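Local coordinates for proton-dependent oligopeptide transporter family protein (Xanthomonas campestris, PDB 6EI3) that probably carries short peptides across the bacterial membrane coupled to proton movement, as a POT-family member of the major facilitator superfamily captured in an auto-inhibited state, at residues 29-34 with 316-321; 297-302 with 411-416; 320-323 with 327-330; 420-425 with 432-437. One frame throughout, in Å; residues are numbered along the deposited sequence.

From the N terminus, the chain leaves helix 25-30 and returns to it only after about 280 mostly helical residues, where contact 1 joins residues 29-34 to 316-321 and closes the longest loop. Contact 2 opens inside that loop, on helix 281-306, and closes beyond it on helix 400-424, so the two cross. Contact 3 closes a short loop, between helix 312-317 and helix 334-357, nested within contact 2; it begins where contact 1 ends and touches it. Contact 4 follows contact 2 in series and folds helix 400-424 against helix 430-456. Contacts 2 and 4 share helix 400-424, and Trp-437 links them; contacts 1 and 3 lie across the chain's centre from contact 4.

Contact 1 of 4, residues 29-34 with 316-321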
loop_
_atom_site.group_PDB
_atom_site.type_symbol
_atom_site.label_atom_id
_atom_site.label_comp_id
_atom_site.label_asym_id
_atom_site.label_seq_id
_atom_site.Cartn_x
_atom_site.Cartn_y
_atom_site.Cartn_z
ATOM N N LEU A 29 -10.203 -6.433 -17.186
ATOM C CA LEU A 29 -9.764 -5.420 -18.164
ATOM C C LEU A 29 -9.141 -5.965 -19.446
ATOM O O LEU A 29 -9.435 -5.457 -20.522
ATOM C CB LEU A 29 -8.804 -4.394 -17.524
ATOM C CG LEU A 29 -9.445 -3.347 -16.574
ATOM C CD1 LEU A 29 -8.370 -2.595 -15.821
ATOM C CD2 LEU A 29 -10.367 -2.371 -17.334
ATOM N N ILE A 30 -8.281 -6.976 -19.339
ATOM C CA ILE A 30 -7.495 -7.488 -20.470
ATOM C C ILE A 30 -8.360 -8.052 -21.620
ATOM O O ILE A 30 -7.918 -7.977 -22.753
ATOM C CB ILE A 30 -6.389 -8.464 -19.986
ATOM C CG1 ILE A 30 -5.208 -8.527 -20.985
ATOM C CG2 ILE A 30 -6.908 -9.859 -19.598
ATOM C CD1 ILE A 30 -4.385 -7.238 -21.075
ATOM N N THR A 31 -9.596 -8.517 -21.364
ATOM C CA THR A 31 -10.478 -9.019 -22.436
ATOM C C THR A 31 -11.651 -8.074 -22.687
ATOM O O THR A 31 -12.572 -8.415 -23.424
ATOM C CB THR A 31 -10.954 -10.459 -22.148
ATOM O OG1 THR A 31 -11.600 -10.498 -20.873
ATOM C CG2 THR A 31 -9.819 -11.481 -22.228
ATOM N N SER A 32 -11.625 -6.889 -22.060
ATOM C CA SER A 32 -12.710 -5.919 -22.197
ATOM C C SER A 32 -12.506 -4.985 -23.397
ATOM O O SER A 32 -11.431 -4.956 -23.989
ATOM C CB SER A 32 -12.830 -5.093 -20.917
ATOM O OG SER A 32 -11.829 -4.090 -20.866
ATOM N N LEU A 33 -13.520 -4.148 -23.674
ATOM C CA LEU A 33 -13.508 -3.101 -24.703
ATOM C C LEU A 33 -13.111 -1.748 -24.083
ATOM O O LEU A 33 -13.128 -0.727 -24.767
ATOM C CB LEU A 33 -14.893 -3.011 -25.375
ATOM C CG LEU A 33 -15.387 -4.278 -26.105
ATOM C CD1 LEU A 33 -16.706 -4.019 -26.814
ATOM C CD2 LEU A 33 -14.349 -4.799 -27.104
ATOM N N LEU A 34 -12.695 -1.756 -22.799
ATOM C CA LEU A 34 -12.324 -0.542 -22.070
ATOM C C LEU A 34 -10.872 -0.105 -22.285
ATOM O O LEU A 34 -10.548 1.033 -21.945
ATOM C CB LEU A 34 -12.650 -0.662 -20.560
ATOM C CG LEU A 34 -14.127 -1.019 -20.188
ATOM C CD1 LEU A 34 -14.346 -0.968 -18.678
ATOM C CD2 LEU A 34 -15.130 -0.092 -20.868
ATOM N N GLN A 316 0.456 -13.240 -16.360
ATOM C CA GLN A 316 1.284 -14.425 -16.579
ATOM C C GLN A 316 0.407 -15.670 -16.399
ATOM O O GLN A 316 0.399 -16.534 -17.266
ATOM C CB GLN A 316 2.474 -14.483 -15.593
ATOM C CG GLN A 316 3.334 -15.730 -15.811
ATOM C CD GLN A 316 4.467 -15.863 -14.834
ATOM O OE1 GLN A 316 4.268 -16.130 -13.655
ATOM N NE2 GLN A 316 5.681 -15.772 -15.327
ATOM N N GLY A 317 -0.316 -15.736 -15.281
ATOM C CA GLY A 317 -1.187 -16.858 -14.934
ATOM C C GLY A 317 -2.147 -17.280 -16.033
ATOM O O GLY A 317 -2.348 -18.472 -16.267
ATOM N N ARG A 318 -2.716 -16.293 -16.747
ATOM C CA ARG A 318 -3.675 -16.490 -17.846
ATOM C C ARG A 318 -3.116 -17.341 -18.984
ATOM O O ARG A 318 -3.887 -18.007 -19.658
ATOM C CB ARG A 318 -4.124 -15.130 -18.407
ATOM C CG ARG A 318 -5.066 -14.350 -17.475
ATOM C CD ARG A 318 -5.586 -13.095 -18.169
ATOM N NE ARG A 318 -6.515 -13.412 -19.263
ATOM C CZ ARG A 318 -6.272 -13.183 -20.551
ATOM N NH1 ARG A 318 -5.140 -12.600 -20.931
ATOM N NH2 ARG A 318 -7.172 -13.503 -21.465
ATOM N N GLU A 319 -1.791 -17.303 -19.208
ATOM C CA GLU A 319 -1.133 -18.066 -20.270
ATOM C C GLU A 319 -0.605 -19.424 -19.784
ATOM O O GLU A 319 0.013 -20.143 -20.551
ATOM C CB GLU A 319 -0.001 -17.235 -20.912
ATOM C CG GLU A 319 -0.433 -15.865 -21.424
ATOM C CD GLU A 319 -1.539 -15.823 -22.463
ATOM O OE1 GLU A 319 -1.486 -16.621 -23.430
ATOM O OE2 GLU A 319 -2.449 -14.973 -22.322
ATOM N N MET A 320 -0.826 -19.760 -18.515
ATOM C CA MET A 320 -0.339 -21.018 -17.947
ATOM C C MET A 320 -1.400 -22.131 -18.017
ATOM O O MET A 320 -2.572 -21.821 -18.179
ATOM C CB MET A 320 0.144 -20.774 -16.510
ATOM C CG MET A 320 1.302 -19.790 -16.461
ATOM S SD MET A 320 1.833 -19.399 -14.790
ATOM C CE MET A 320 2.989 -20.791 -14.498
ATOM N N ARG A 321 -0.997 -23.414 -17.926
ATOM C CA ARG A 321 -1.963 -24.529 -17.974
ATOM C C ARG A 321 -2.747 -24.617 -16.670
ATOM O O ARG A 321 -2.195 -24.427 -15.590
ATOM C CB ARG A 321 -1.274 -25.882 -18.215
ATOM C CG ARG A 321 -0.475 -26.018 -19.501
ATOM C CD ARG A 321 -0.160 -27.487 -19.783
ATOM N NE ARG A 321 0.724 -28.101 -18.780
ATOM C CZ ARG A 321 0.331 -28.970 -17.850
ATOM N NH1 ARG A 321 -0.944 -29.337 -17.767
ATOM N NH2 ARG A 321 1.208 -29.474 -16.991
#
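Where helix 25-30 runs out into its loop, Ile-30 and Thr-31 meet Arg-318, near the end of helix 312-317, in a surface contact between two helix ends some 280 residues apart. Ile-30 uses its CG2 methyl, which lies 3.5 Å from Arg-318 CZ, over one face of the guanidinium but shifted toward its rim. A methyl of the next residue, Thr-31 CG2, comes obliquely to the terminal nitrogen Arg-318 NH2 at 3.4 Å. The aliphatic chain of Arg-318 is extended at first and then bends at chi3 (69°), a bend that turns the flat group broadside to Ile-30. The charge has a distant companion: Glu-319 OE2 is 3.8 Å from Arg-318 NH1, well out of the guanidinium plane, so this long salt bridge rests on charge alone.

Each segment is shaped by its own local bonds. Leu-29 O takes bonds from both Ser-32 N (3.0 Å) and Ser-32 OG (2.8 Å), and Ser-32 OG in turn accepts from Leu-34 N at 3.2 Å. Arg-43, from the next helix, binds the carbonyls of Ile-30 and Ser-32. An ST turn at Ser-32 thus leads the chain out of one helix, and a type I beta turn, Gly-317 to Met-320, out of the other.

Contact 2 of 4, residues 297-302 with 411-416; sequences ALVTPF and VLVSAT. With 78M ((2S)-2,3-dihydroxypropyl(7Z)-pentadec-7-enoate), chain O.
Val-413 projects from helix 411-416 with one methyl laid over the ring of Phe-302 and the other turned to Val-299. Its CG1 sits 3.7 Å from the centroid of the Phe-302 ring and only 16° off the normal, a CH-pi contact over the face, displaced toward CG and CD1. The valine torsion separates the two tasks: CG1 takes the place between backbone N and carbonyl carbon (chi1 61°), while CG2 swings the other way and reaches Val-299 CG2 at 3.8 Å. Phe-302 and Val-413 pass alongside in opposite senses. Ser-414 CB comes obliquely to Phe-302 CE2 at 4.1 Å.

The segments 297-302 and 411-416 meet at 130°, with their axes 10.8 Å apart. Helix 297-302 is kinked: Pro-301 has no N-H to give, and Phe-302 N bonds Val-299 O, three residues back (2.8 Å), in place of the usual alpha-helical acceptor four back. Near the bend, Ala-297 O accepts from Thr-300 OG1 at 2.7 Å, and that hydroxyl also engages Trp-447. The helix side turned from Val-413 meets the bound monoacylglycerol (78M), whose C13 lies 3.5 Å from Ala-297 O. The contact rests on apolar packing and the CH-pi pair, and probably gains its stability from dispersion and hydrophobic burial.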
loop_
_atom_site.group_PDB
_atom_site.type_symbol
_atom_site.label_atom_id
_atom_site.label_comp_id
_atom_site.label_asym_id
_atom_site.label_seq_id
_atom_site.Cartn_x
_atom_site.Cartn_y
_atom_site.Cartn_z
ATOM N N ALA A 297 11.210 4.951 2.628
ATOM C CA ALA A 297 11.561 5.236 1.221
ATOM C C ALA A 297 12.273 4.035 0.573
ATOM O O ALA A 297 12.013 3.684 -0.583
ATOM C CB ALA A 297 12.449 6.485 1.142
ATOM N N LEU A 298 13.153 3.398 1.344
ATOM C CA LEU A 298 13.950 2.247 0.923
ATOM C C LEU A 298 13.160 0.954 0.837
ATOM O O LEU A 298 13.633 -0.008 0.233
ATOM C CB LEU A 298 15.174 2.109 1.846
ATOM C CG LEU A 298 16.218 3.205 1.679
ATOM C CD1 LEU A 298 17.262 3.152 2.793
ATOM C CD2 LEU A 298 16.890 3.122 0.310
ATOM N N VAL A 299 11.964 0.935 1.440
ATOM C CA VAL A 299 11.011 -0.179 1.429
ATOM C C VAL A 299 10.058 -0.070 0.217
ATOM O O VAL A 299 9.486 -1.080 -0.180
ATOM C CB VAL A 299 10.247 -0.294 2.793
ATOM C CG1 VAL A 299 8.944 -1.098 2.672
ATOM C CG2 VAL A 299 11.144 -0.931 3.848
ATOM N N THR A 300 9.886 1.132 -0.369
ATOM C CA THR A 300 8.966 1.327 -1.524
ATOM C C THR A 300 9.165 0.267 -2.652
ATOM O O THR A 300 8.148 -0.199 -3.145
ATOM C CB THR A 300 8.991 2.772 -2.078
ATOM O OG1 THR A 300 10.305 3.090 -2.556
ATOM C CG2 THR A 300 8.542 3.796 -1.063
ATOM N N PRO A 301 10.399 -0.209 -3.021
ATOM C CA PRO A 301 10.503 -1.252 -4.068
ATOM C C PRO A 301 9.842 -2.560 -3.659
ATOM O O PRO A 301 9.395 -3.290 -4.535
ATOM C CB PRO A 301 12.012 -1.421 -4.227
ATOM C CG PRO A 301 12.561 -0.056 -3.842
ATOM C CD PRO A 301 11.755 0.224 -2.615
ATOM N N PHE A 302 9.730 -2.848 -2.335
ATOM C CA PHE A 302 9.023 -4.059 -1.911
ATOM C C PHE A 302 7.562 -3.973 -2.397
ATOM O O PHE A 302 7.019 -4.963 -2.880
ATOM C CB PHE A 302 9.078 -4.286 -0.369
ATOM C CG PHE A 302 8.066 -5.337 0.040
ATOM C CD1 PHE A 302 8.325 -6.692 -0.161
ATOM C CD2 PHE A 302 6.803 -4.969 0.501
ATOM C CE1 PHE A 302 7.356 -7.662 0.145
ATOM C CE2 PHE A 302 5.840 -5.933 0.793
ATOM C CZ PHE A 302 6.118 -7.273 0.601
ATOM N N VAL A 411 5.782 -10.951 5.156
ATOM C CA VAL A 411 5.754 -11.202 6.602
ATOM C C VAL A 411 7.028 -10.629 7.278
ATOM O O VAL A 411 6.940 -10.064 8.370
ATOM C CB VAL A 411 5.533 -12.723 6.897
ATOM C CG1 VAL A 411 5.872 -13.075 8.335
ATOM C CG2 VAL A 411 4.098 -13.148 6.564
ATOM N N LEU A 412 8.175 -10.703 6.582
ATOM C CA LEU A 412 9.453 -10.190 7.080
ATOM C C LEU A 412 9.560 -8.656 7.012
ATOM O O LEU A 412 10.127 -8.066 7.928
ATOM C CB LEU A 412 10.633 -10.813 6.323
ATOM C CG LEU A 412 10.985 -12.276 6.592
ATOM C CD1 LEU A 412 11.994 -12.779 5.545
ATOM C CD2 LEU A 412 11.587 -12.462 7.986
ATOM N N VAL A 413 9.074 -8.006 5.935
ATOM C CA VAL A 413 9.276 -6.553 5.865
ATOM C C VAL A 413 7.980 -5.752 6.167
ATOM O O VAL A 413 8.036 -4.777 6.925
ATOM C CB VAL A 413 9.997 -6.091 4.554
ATOM C CG1 VAL A 413 9.215 -6.442 3.295
ATOM C CG2 VAL A 413 10.357 -4.598 4.590
ATOM N N SER A 414 6.846 -6.142 5.565
ATOM C CA SER A 414 5.576 -5.428 5.709
ATOM C C SER A 414 5.010 -5.499 7.104
ATOM O O SER A 414 4.669 -4.448 7.648
ATOM C CB SER A 414 4.557 -5.888 4.671
ATOM O OG SER A 414 3.431 -5.033 4.701
ATOM N N ALA A 415 4.969 -6.702 7.713
ATOM C CA ALA A 415 4.489 -6.868 9.087
ATOM C C ALA A 415 5.437 -6.212 10.131
ATOM O O ALA A 415 4.972 -5.749 11.163
ATOM C CB ALA A 415 4.299 -8.345 9.398
ATOM N N THR A 416 6.750 -6.158 9.848
ATOM C CA THR A 416 7.776 -5.582 10.720
ATOM C C THR A 416 7.880 -4.045 10.630
ATOM O O THR A 416 8.092 -3.392 11.652
ATOM C CB THR A 416 9.129 -6.192 10.360
ATOM O OG1 THR A 416 9.011 -7.611 10.315
ATOM C CG2 THR A 416 10.229 -5.799 11.326
HETATM O O21 78M O . 19.617 9.275 8.478
HETATM C C20 78M O . 18.664 10.324 8.449
HETATM C C18 78M O . 18.560 10.932 7.070
HETATM O O19 78M O . 19.834 11.432 6.656
HETATM C C17 78M O . 17.533 12.035 7.002
HETATM O O2 78M O . 17.217 12.196 5.599
HETATM C C1 78M O . 16.119 12.891 5.276
HETATM O O1 78M O . 15.466 13.527 6.063
HETATM C C2 78M O . 15.804 12.761 3.814
HETATM C C3 78M O . 14.460 12.097 3.547
HETATM C C4 78M O . 14.496 11.132 2.370
HETATM C C5 78M O . 13.637 11.536 1.184
HETATM C C6 78M O . 12.143 11.222 1.332
HETATM C C7 78M O . 11.730 10.033 0.525
HETATM C C8 78M O . 10.970 10.035 -0.557
HETATM C C9 78M O . 10.571 8.830 -1.359
HETATM C C10 78M O . 11.602 8.517 -2.447
HETATM C C11 78M O . 12.009 7.057 -2.535
HETATM C C12 78M O . 13.444 6.860 -3.011
HETATM C C13 78M O . 13.965 5.430 -2.960
HETATM C C15 78M O . 14.305 3.266 -4.194
HETATM C C14 78M O . 13.528 4.550 -4.118
#

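Contact 3 of 4, residues 320-323 with 327-330; sequences MRMP and TASQ. With 78M ((2S)-2,3-dihydroxypropyl(7Z)-pentadec-7-enoate), chain K.
In the loop that connects helix 312-317 to helix 334-357, Met-322 reaches across a short gap in sequence to Thr-327 and Ala-328, where the 3-10 segment 328-330 begins. The thioether makes the contact: Met-322 SD lies 3.9 Å from Thr-327 CA and equally far from Ala-328 N, so it rests on backbone and not on side chains. Its methyl end, Met-322 CE, stands 4.5 Å from Ala-328 CB. A chi1 of 71° tucks Met-322 CG close over its own backbone, and the bend at chi3 then carries CE toward the end of helix 312-317, where it touches Gly-317.

The 3-10 turn is fastened from both directions. Gln-330 N binds Thr-327 O at 3.1 Å, while the amide oxygen Gln-330 OE1 folds back to accept from Thr-327 N at 3.0 Å, with an N-H...O angle of 148°. Gln-330 NE2 is bonded to the carbonyl of Leu-157, which pins the same side chain to helix 137-165.

Beside Met-322, Pro-323 CD meets C3 of a lipid acyl chain at 3.8 Å. Pro-323 and Leu-157 both line the pocket of this bound monoacylglycerol, so an interhelical loop with a methionine packed on the backbone of its 3-10 turn forms part of a lipid site.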
loop_
_atom_site.group_PDB
_atom_site.type_symbol
_atom_site.label_atom_id
_atom_site.label_comp_id
_atom_site.label_asym_id
_atom_site.label_seq_id
_atom_site.Cartn_x
_atom_site.Cartn_y
_atom_site.Cartn_z
ATOM N N MET A 320 -0.826 -19.760 -18.515
ATOM C CA MET A 320 -0.339 -21.018 -17.947
ATOM C C MET A 320 -1.400 -22.131 -18.017
ATOM O O MET A 320 -2.572 -21.821 -18.179
ATOM C CB MET A 320 0.144 -20.774 -16.510
ATOM C CG MET A 320 1.302 -19.790 -16.461
ATOM S SD MET A 320 1.833 -19.399 -14.790
ATOM C CE MET A 320 2.989 -20.791 -14.498
ATOM N N ARG A 321 -0.997 -23.414 -17.926
ATOM C CA ARG A 321 -1.963 -24.529 -17.974
ATOM C C ARG A 321 -2.747 -24.617 -16.670
ATOM O O ARG A 321 -2.195 -24.427 -15.590
ATOM C CB ARG A 321 -1.274 -25.882 -18.215
ATOM C CG ARG A 321 -0.475 -26.018 -19.501
ATOM C CD ARG A 321 -0.160 -27.487 -19.783
ATOM N NE ARG A 321 0.724 -28.101 -18.780
ATOM C CZ ARG A 321 0.331 -28.970 -17.850
ATOM N NH1 ARG A 321 -0.944 -29.337 -17.767
ATOM N NH2 ARG A 321 1.208 -29.474 -16.991
ATOM N N MET A 322 -4.032 -24.927 -16.770
ATOM C CA MET A 322 -4.920 -25.042 -15.611
ATOM C C MET A 322 -6.182 -25.816 -16.004
ATOM O O MET A 322 -6.505 -25.846 -17.194
ATOM C CB MET A 322 -5.295 -23.632 -15.079
ATOM C CG MET A 322 -6.236 -22.844 -15.988
ATOM S SD MET A 322 -6.411 -21.139 -15.434
ATOM C CE MET A 322 -4.884 -20.488 -15.975
ATOM N N PRO A 323 -6.939 -26.406 -15.046
ATOM C CA PRO A 323 -8.197 -27.078 -15.436
ATOM C C PRO A 323 -9.263 -26.054 -15.815
ATOM O O PRO A 323 -9.197 -24.894 -15.368
ATOM C CB PRO A 323 -8.589 -27.872 -14.193
ATOM C CG PRO A 323 -7.877 -27.239 -13.067
ATOM C CD PRO A 323 -6.704 -26.480 -13.588
ATOM N N THR A 327 -9.293 -20.323 -12.716
ATOM C CA THR A 327 -9.018 -19.078 -13.429
ATOM C C THR A 327 -7.809 -18.419 -12.766
ATOM O O THR A 327 -7.650 -18.534 -11.556
ATOM C CB THR A 327 -10.291 -18.228 -13.604
ATOM O OG1 THR A 327 -9.994 -17.100 -14.411
ATOM C CG2 THR A 327 -10.936 -17.822 -12.291
ATOM N N ALA A 328 -6.925 -17.796 -13.569
ATOM C CA ALA A 328 -5.658 -17.203 -13.112
ATOM C C ALA A 328 -5.734 -16.349 -11.819
ATOM O O ALA A 328 -4.860 -16.465 -10.946
ATOM C CB ALA A 328 -5.021 -16.386 -14.242
ATOM N N SER A 329 -6.762 -15.483 -11.725
ATOM C CA SER A 329 -6.973 -14.571 -10.585
ATOM C C SER A 329 -7.094 -15.285 -9.243
ATOM O O SER A 329 -6.706 -14.716 -8.225
ATOM C CB SER A 329 -8.180 -13.676 -10.837
ATOM O OG SER A 329 -7.839 -12.596 -11.690
ATOM N N GLN A 330 -7.595 -16.538 -9.237
ATOM C CA GLN A 330 -7.746 -17.318 -7.998
ATOM C C GLN A 330 -6.426 -17.571 -7.251
ATOM O O GLN A 330 -6.453 -17.809 -6.043
ATOM C CB GLN A 330 -8.458 -18.639 -8.265
ATOM C CG GLN A 330 -9.916 -18.465 -8.684
ATOM C CD GLN A 330 -10.507 -19.814 -8.922
ATOM O OE1 GLN A 330 -10.204 -20.463 -9.906
ATOM N NE2 GLN A 330 -11.281 -20.297 -7.976
HETATM O O21 78M K . 0.257 -30.066 -11.424
HETATM C C20 78M K . -0.772 -30.889 -10.897
HETATM C C18 78M K . -1.749 -30.074 -10.083
HETATM O O19 78M K . -1.071 -29.429 -8.998
HETATM C C17 78M K . -2.909 -30.896 -9.565
HETATM O O2 78M K . -3.854 -29.893 -9.120
HETATM C C1 78M K . -5.072 -29.856 -9.681
HETATM O O1 78M K . -5.526 -30.725 -10.377
HETATM C C2 78M K . -5.772 -28.569 -9.362
HETATM C C3 78M K . -5.272 -27.433 -10.236
HETATM C C4 78M K . -5.732 -26.068 -9.760
HETATM C C5 78M K . -4.772 -24.941 -10.125
HETATM C C6 78M K . -3.476 -24.905 -9.303
HETATM C C7 78M K . -3.748 -24.528 -7.886
HETATM C C8 78M K . -2.888 -24.083 -6.997
HETATM C C9 78M K . -3.225 -23.705 -5.590
HETATM C C10 78M K . -3.754 -22.267 -5.495
HETATM C C11 78M K . -5.273 -22.104 -5.546
HETATM C C12 78M K . -6.000 -22.324 -4.225
HETATM C C13 78M K . -5.665 -21.309 -3.140
HETATM C C15 78M K . -5.839 -20.660 -0.719
HETATM C C14 78M K . -6.189 -21.682 -1.767
#

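Contact 4 of 4, residues 420-425 with 432-437; sequences FAYSQA and VVMSFW
Val-433 is gripped from three directions by residues of helix 420-424 and its end, and here the contact is tight. Its CG1 lies 3.6 Å from Ala-421 CB, and its CG2 lies 3.6 Å from Ala-425 CB, so the two branches enter between small alanine methyls one helical turn apart. Val-433 CG1 also meets the ring of Tyr-422, coming obliquely to CE1 at 3.7 Å. With CG1 anti to the backbone N (chi1 167°), the valine spreads its branches along the opposing helix instead of across it. Ala-421, Ala-425 and Val-433 are buried, and the nearest CA atoms, those of Ala-421 and Val-433, come within 6.7 Å.

The pieces form a helical hairpin: consecutive helices 400-424 and 430-456 are joined by a short loop, and their segments 420-424 and 432-437 run at 150° to each other, nearly antiparallel. Val-433 and Met-434 also touch Ile-418, farther back along the first helix.

On the more solvent-exposed side, where Tyr-422 and Met-434 are both partly exposed, Met-434 SD meets the hydroxyl end of Tyr-422. The 3.1 Å from Met-434 SD to Tyr-422 OH is short, though no hydrogen bond is assigned to it; the sulfur lies 5.3 Å from the ring centroid and 64° off the normal, an oblique Met-aromatic contact instead of a stack. Tyr-422 CB does not point straight across; the length of the ring brings the hydroxyl in. Away from Val-433, Ser-423 OG donates to Phe-420 O, and Gln-424 NE2 reaches Ser-423 OG at 3.1 Å, with that oxygen lying in the amide plane of Gln-424. Gln-424 OE1 is bonded in turn to Tyr-497 OH and Val-500 N of the C-terminal tail.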
loop_
_atom_site.group_PDB
_atom_site.type_symbol
_atom_site.label_atom_id
_atom_site.label_comp_id
_atom_site.label_asym_id
_atom_site.label_seq_id
_atom_site.Cartn_x
_atom_site.Cartn_y
_atom_site.Cartn_z
ATOM N N PHE A 420 8.149 -1.560 13.724
ATOM C CA PHE A 420 9.465 -0.957 13.924
ATOM C C PHE A 420 9.322 0.564 14.012
ATOM O O PHE A 420 9.871 1.180 14.915
ATOM C CB PHE A 420 10.431 -1.345 12.781
ATOM C CG PHE A 420 11.639 -0.444 12.686
ATOM C CD1 PHE A 420 12.736 -0.637 13.514
ATOM C CD2 PHE A 420 11.658 0.629 11.804
ATOM C CE1 PHE A 420 13.849 0.203 13.433
ATOM C CE2 PHE A 420 12.766 1.480 11.742
ATOM C CZ PHE A 420 13.850 1.263 12.566
ATOM N N ALA A 421 8.601 1.173 13.067
ATOM C CA ALA A 421 8.463 2.628 13.062
ATOM C C ALA A 421 7.758 3.147 14.324
ATOM O O ALA A 421 8.208 4.136 14.899
ATOM C CB ALA A 421 7.742 3.075 11.818
ATOM N N TYR A 422 6.729 2.417 14.807
ATOM C CA TYR A 422 6.001 2.777 16.024
ATOM C C TYR A 422 6.922 2.777 17.250
ATOM O O TYR A 422 6.861 3.710 18.040
ATOM C CB TYR A 422 4.807 1.836 16.253
ATOM C CG TYR A 422 3.592 2.118 15.388
ATOM C CD1 TYR A 422 3.282 3.416 14.983
ATOM C CD2 TYR A 422 2.703 1.102 15.052
ATOM C CE1 TYR A 422 2.140 3.687 14.231
ATOM C CE2 TYR A 422 1.568 1.358 14.281
ATOM C CZ TYR A 422 1.283 2.657 13.886
ATOM O OH TYR A 422 0.155 2.920 13.145
ATOM N N SER A 423 7.792 1.755 17.376
ATOM C CA SER A 423 8.752 1.601 18.467
ATOM C C SER A 423 9.787 2.730 18.526
ATOM O O SER A 423 10.326 2.979 19.591
ATOM C CB SER A 423 9.464 0.257 18.346
ATOM O OG SER A 423 10.495 0.307 17.371
ATOM N N GLN A 424 10.088 3.384 17.389
ATOM C CA GLN A 424 11.121 4.438 17.257
ATOM C C GLN A 424 10.575 5.858 17.293
ATOM O O GLN A 424 11.284 6.775 17.650
ATOM C CB GLN A 424 11.927 4.250 15.939
ATOM C CG GLN A 424 12.517 2.851 15.741
ATOM C CD GLN A 424 13.569 2.560 16.784
ATOM O OE1 GLN A 424 14.606 3.222 16.856
ATOM N NE2 GLN A 424 13.293 1.607 17.652
ATOM N N ALA A 425 9.359 6.054 16.849
ATOM C CA ALA A 425 8.762 7.386 16.799
ATOM C C ALA A 425 7.944 7.640 18.080
ATOM O O ALA A 425 7.572 6.668 18.744
ATOM C CB ALA A 425 7.867 7.474 15.571
ATOM N N VAL A 432 1.209 10.185 12.012
ATOM C CA VAL A 432 2.213 10.618 11.037
ATOM C C VAL A 432 2.921 9.376 10.468
ATOM O O VAL A 432 3.151 9.306 9.259
ATOM C CB VAL A 432 3.224 11.625 11.665
ATOM C CG1 VAL A 432 4.280 12.071 10.652
ATOM C CG2 VAL A 432 2.502 12.835 12.253
ATOM N N VAL A 433 3.295 8.416 11.352
ATOM C CA VAL A 433 3.939 7.155 10.961
ATOM C C VAL A 433 3.048 6.425 9.953
ATOM O O VAL A 433 3.524 5.997 8.901
ATOM C CB VAL A 433 4.260 6.255 12.181
ATOM C CG1 VAL A 433 4.639 4.842 11.741
ATOM C CG2 VAL A 433 5.357 6.867 13.044
ATOM N N MET A 434 1.757 6.302 10.288
ATOM C CA MET A 434 0.770 5.638 9.458
ATOM C C MET A 434 0.576 6.329 8.101
ATOM O O MET A 434 0.508 5.644 7.086
ATOM C CB MET A 434 -0.552 5.447 10.206
ATOM C CG MET A 434 -1.283 4.225 9.753
ATOM S SD MET A 434 -0.348 2.707 10.143
ATOM C CE MET A 434 -0.680 1.805 8.710
ATOM N N SER A 435 0.528 7.667 8.083
ATOM C CA SER A 435 0.399 8.424 6.840
ATOM C C SER A 435 1.591 8.118 5.925
ATOM O O SER A 435 1.380 7.832 4.751
ATOM C CB SER A 435 0.305 9.924 7.119
ATOM O OG SER A 435 -0.909 10.232 7.788
ATOM N N PHE A 436 2.824 8.099 6.482
ATOM C CA PHE A 436 4.045 7.800 5.731
ATOM C C PHE A 436 4.061 6.362 5.230
ATOM O O PHE A 436 4.633 6.113 4.165
ATOM C CB PHE A 436 5.313 8.058 6.570
ATOM C CG PHE A 436 5.821 9.477 6.737
ATOM C CD1 PHE A 436 5.217 10.539 6.069
ATOM C CD2 PHE A 436 6.917 9.748 7.559
ATOM C CE1 PHE A 436 5.666 11.852 6.251
ATOM C CE2 PHE A 436 7.378 11.064 7.733
ATOM C CZ PHE A 436 6.754 12.106 7.073
ATOM N N TRP A 437 3.501 5.413 6.022
ATOM C CA TRP A 437 3.417 3.989 5.642
ATOM C C TRP A 437 2.480 3.818 4.449
ATOM O O TRP A 437 2.825 3.109 3.511
ATOM C CB TRP A 437 2.981 3.095 6.821
ATOM C CG TRP A 437 3.078 1.616 6.542
ATOM C CD1 TRP A 437 2.061 0.705 6.596
ATOM C CD2 TRP A 437 4.269 0.867 6.231
ATOM N NE1 TRP A 437 2.544 -0.564 6.353
ATOM C CE2 TRP A 437 3.894 -0.491 6.116
ATOM C CE3 TRP A 437 5.626 1.210 6.055
ATOM C CZ2 TRP A 437 4.812 -1.496 5.779
ATOM C CZ3 TRP A 437 6.537 0.209 5.737
ATOM C CH2 TRP A 437 6.127 -1.125 5.610
#